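PDB 4OO3: hypothetical protein from Parabacteroides merdae, which is a putative oxidoreductase that probably binds a nicotinamide adenine dinucleotide cofactor through its Rossmann-fold domain. Local coordinates for residues 368-373 and 389-394. Numbering follows the deposited sequence.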
ATOM      1  N   ALA A 368       0.080 -21.308 -18.396  1.00 52.40           N
ATOM      2  CA  ALA A 368      -1.084 -20.813 -19.124  1.00 55.05           C
ATOM      3  C   ALA A 368      -1.465 -19.425 -18.614  1.00 52.61           C
ATOM      4  O   ALA A 368      -1.645 -18.502 -19.403  1.00 56.36           O
ATOM      5  CB  ALA A 368      -2.257 -21.776 -18.981  1.00 55.67           C
ATOM      6  N   GLU A 369      -1.561 -19.287 -17.294  1.00 50.86           N
ATOM      7  CA  GLU A 369      -1.897 -18.011 -16.661  1.00 50.69           C
ATOM      8  C   GLU A 369      -0.812 -16.964 -16.930  1.00 48.51           C
ATOM      9  O   GLU A 369      -1.115 -15.832 -17.287  1.00 49.22           O
ATOM     10  CB  GLU A 369      -2.046 -18.167 -15.141  1.00 55.90           C
ATOM     11  CG  GLU A 369      -3.015 -19.234 -14.649  1.00 60.52           C
ATOM     12  CD  GLU A 369      -4.464 -18.854 -14.854  1.00 60.84           C
ATOM     13  OE1 GLU A 369      -4.868 -17.772 -14.370  1.00 58.19           O
ATOM     14  OE2 GLU A 369      -5.191 -19.649 -15.487  1.00 57.16           O
ATOM     15  N   TYR A 370       0.452 -17.352 -16.753  1.00 46.07           N
ATOM     16  CA  TYR A 370       1.585 -16.430 -16.881  1.00 44.83           C
ATOM     17  C   TYR A 370       2.637 -17.008 -17.816  1.00 44.29           C
ATOM     18  O   TYR A 370       3.602 -17.623 -17.364  1.00 43.47           O
ATOM     19  CB  TYR A 370       2.212 -16.149 -15.506  1.00 43.58           C
ATOM     20  CG  TYR A 370       1.227 -15.677 -14.466  1.00 41.01           C
ATOM     21  CD1 TYR A 370       0.540 -16.588 -13.673  1.00 39.85           C
ATOM     22  CD2 TYR A 370       0.979 -14.320 -14.272  1.00 43.09           C
ATOM     23  CE1 TYR A 370      -0.368 -16.170 -12.714  1.00 39.12           C
ATOM     24  CE2 TYR A 370       0.071 -13.887 -13.317  1.00 40.72           C
ATOM     25  CZ  TYR A 370      -0.601 -14.819 -12.538  1.00 39.31           C
ATOM     26  OH  TYR A 370      -1.502 -14.402 -11.590  1.00 38.08           O
ATOM     27  N   PRO A 371       2.454 -16.822 -19.131  1.00 45.39           N
ATOM     28  CA  PRO A 371       3.377 -17.351 -20.136  1.00 44.71           C
ATOM     29  C   PRO A 371       4.834 -17.025 -19.835  1.00 43.40           C
ATOM     30  O   PRO A 371       5.131 -15.953 -19.313  1.00 43.09           O
ATOM     31  CB  PRO A 371       2.937 -16.648 -21.412  1.00 45.69           C
ATOM     32  CG  PRO A 371       1.491 -16.370 -21.214  1.00 46.90           C
ATOM     33  CD  PRO A 371       1.285 -16.165 -19.745  1.00 45.61           C
ATOM     34  N   GLY A 372       5.727 -17.956 -20.149  1.00 43.87           N
ATOM     35  CA  GLY A 372       7.156 -17.783 -19.898  1.00 45.84           C
ATOM     36  C   GLY A 372       7.599 -18.240 -18.517  1.00 46.09           C
ATOM     37  O   GLY A 372       8.767 -18.564 -18.315  1.00 49.50           O
ATOM     38  N   VAL A 373       6.673 -18.274 -17.562  1.00 44.62           N
ATOM     39  CA  VAL A 373       7.007 -18.602 -16.185  1.00 44.20           C
ATOM     40  C   VAL A 373       7.284 -20.101 -16.055  1.00 44.76           C
ATOM     41  O   VAL A 373       6.419 -20.929 -16.356  1.00 44.24           O
ATOM     42  CB  VAL A 373       5.888 -18.158 -15.211  1.00 43.40           C
ATOM     43  CG1 VAL A 373       6.193 -18.594 -13.786  1.00 42.30           C
ATOM     44  CG2 VAL A 373       5.710 -16.645 -15.265  1.00 43.95           C
ATOM     45  N   ALA A 389      11.422 -11.013 -17.619  1.00 45.66           N
ATOM     46  CA  ALA A 389      11.647  -9.604 -17.312  1.00 45.34           C
ATOM     47  C   ALA A 389      10.455  -8.716 -17.648  1.00 44.42           C
ATOM     48  O   ALA A 389      10.273  -7.683 -17.013  1.00 43.61           O
ATOM     49  CB  ALA A 389      12.882  -9.094 -18.042  1.00 46.97           C
ATOM     50  N   LYS A 390       9.660  -9.111 -18.644  1.00 45.68           N
ATOM     51  CA  LYS A 390       8.500  -8.322 -19.073  1.00 46.73           C
ATOM     52  C   LYS A 390       7.462  -8.114 -17.964  1.00 43.80           C
ATOM     53  O   LYS A 390       6.763  -7.105 -17.964  1.00 43.22           O
ATOM     54  CB  LYS A 390       7.830  -8.928 -20.317  1.00 51.16           C
ATOM     55  CG  LYS A 390       7.514 -10.417 -20.217  1.00 57.25           C
ATOM     56  CD  LYS A 390       6.214 -10.786 -20.927  1.00 62.12           C
ATOM     57  CE  LYS A 390       4.996 -10.442 -20.071  1.00 64.52           C
ATOM     58  NZ  LYS A 390       3.697 -10.810 -20.704  1.00 65.64           N
ATOM     59  N   TYR A 391       7.372  -9.054 -17.022  1.00 41.88           N
ATOM     60  CA  TYR A 391       6.457  -8.925 -15.885  1.00 39.80           C
ATOM     61  C   TYR A 391       6.913  -7.910 -14.823  1.00 38.83           C
ATOM     62  O   TYR A 391       6.128  -7.553 -13.944  1.00 37.21           O
ATOM     63  CB  TYR A 391       6.244 -10.274 -15.207  1.00 40.02           C
ATOM     64  CG  TYR A 391       5.492 -11.281 -16.039  1.00 41.78           C
ATOM     65  CD1 TYR A 391       4.105 -11.229 -16.143  1.00 40.78           C
ATOM     66  CD2 TYR A 391       6.164 -12.301 -16.708  1.00 42.69           C
ATOM     67  CE1 TYR A 391       3.410 -12.163 -16.896  1.00 41.21           C
ATOM     68  CE2 TYR A 391       5.477 -13.239 -17.461  1.00 43.17           C
ATOM     69  CZ  TYR A 391       4.100 -13.164 -17.552  1.00 41.84           C
ATOM     70  OH  TYR A 391       3.415 -14.088 -18.307  1.00 43.82           O
ATOM     71  N   ARG A 392       8.166  -7.457 -14.890  1.00 37.78           N
ATOM     72  CA  ARG A 392       8.689  -6.480 -13.930  1.00 36.91           C
ATOM     73  C   ARG A 392       8.279  -5.079 -14.352  1.00 36.76           C
ATOM     74  O   ARG A 392       9.113  -4.244 -14.675  1.00 38.00           O
ATOM     75  CB  ARG A 392      10.216  -6.579 -13.825  1.00 38.08           C
ATOM     76  CG  ARG A 392      10.736  -7.969 -13.492  1.00 38.95           C
ATOM     77  CD  ARG A 392      10.268  -8.441 -12.125  1.00 37.85           C
ATOM     78  NE  ARG A 392      10.824  -9.749 -11.798  1.00 38.79           N
ATOM     79  CZ  ARG A 392      10.890 -10.266 -10.574  1.00 38.97           C
ATOM     80  NH1 ARG A 392      10.439  -9.590  -9.516  1.00 38.32           N
ATOM     81  NH2 ARG A 392      11.424 -11.473 -10.405  1.00 40.23           N
ATOM     82  N   VAL A 393       6.979  -4.828 -14.317  1.00 37.13           N
ATOM     83  CA  VAL A 393       6.416  -3.598 -14.855  1.00 37.25           C
ATOM     84  C   VAL A 393       6.644  -2.378 -13.973  1.00 36.61           C
ATOM     85  O   VAL A 393       6.502  -1.257 -14.450  1.00 38.97           O
ATOM     86  CB  VAL A 393       4.903  -3.737 -15.149  1.00 37.30           C
ATOM     87  CG1 VAL A 393       4.677  -4.695 -16.315  1.00 39.87           C
ATOM     88  CG2 VAL A 393       4.121  -4.181 -13.914  1.00 35.12           C
ATOM     89  N   GLY A 394       6.975  -2.589 -12.699  1.00 34.24           N
ATOM     90  CA  GLY A 394       7.340  -1.485 -11.800  1.00 33.79           C
ATOM     91  C   GLY A 394       6.176  -0.848 -11.058  1.00 33.13           C
ATOM     92  O   GLY A 394       5.000  -1.078 -11.375  1.00 31.09           O
TER
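A side chain-to-backbone hydrogen bond, from Y391 OH to P371 O, makes this contact, with light apolar packing around it. It joins the loop that leaves helix 352-369 to the 3-10 segment 389-391, within the putative oxidoreductase C-terminal domain. Y370 to V373 form a type II beta turn, closed by V373 N to Y370 O at 3.1 Å. The Y391 hydroxyl donates the bond, with OH 2.7 Å from P371 O. It is taken on a lone pair in the carbonyl plane, with a C=O...donor angle of 127°. P371 O also sits at the edge of the Y391 ring, in its plane. The same hydroxyl lies 3.3 Å from P371 CD; P371 N is also close but has no hydrogen to share. The side chains of Y370 and Y391 cross at about a right angle. Y370 CB lies 4.1 Å from Y391 CZ, and CE1 of Y391 comes to the edge of the Y370 ring. With V373 CG1 anti to the backbone N (chi1 176°), CG2 is the branch that meets Y391 CE2, at 4.1 Å. K390 folds back over its neighbour, with CE 3.7 Å above the centre of one face of the Y391 ring. A phenylalanine in place of Y391 would probably leave P371 O without this hydrogen bond and the turn less firmly tied to the 3-10 segment. G372 holds the third position at phi 88°, where a CB would collide with P371 O, so the backbone calls for glycine. Helix 155-164 lies beside both tyrosines: M158, L159 and E162 touch Y370, and I155 touches Y391. The two segments flank the beta hairpin 374-379/382-386 at the edge of the mixed sheet, so the contact ties its two ends together, just before helix 395-412.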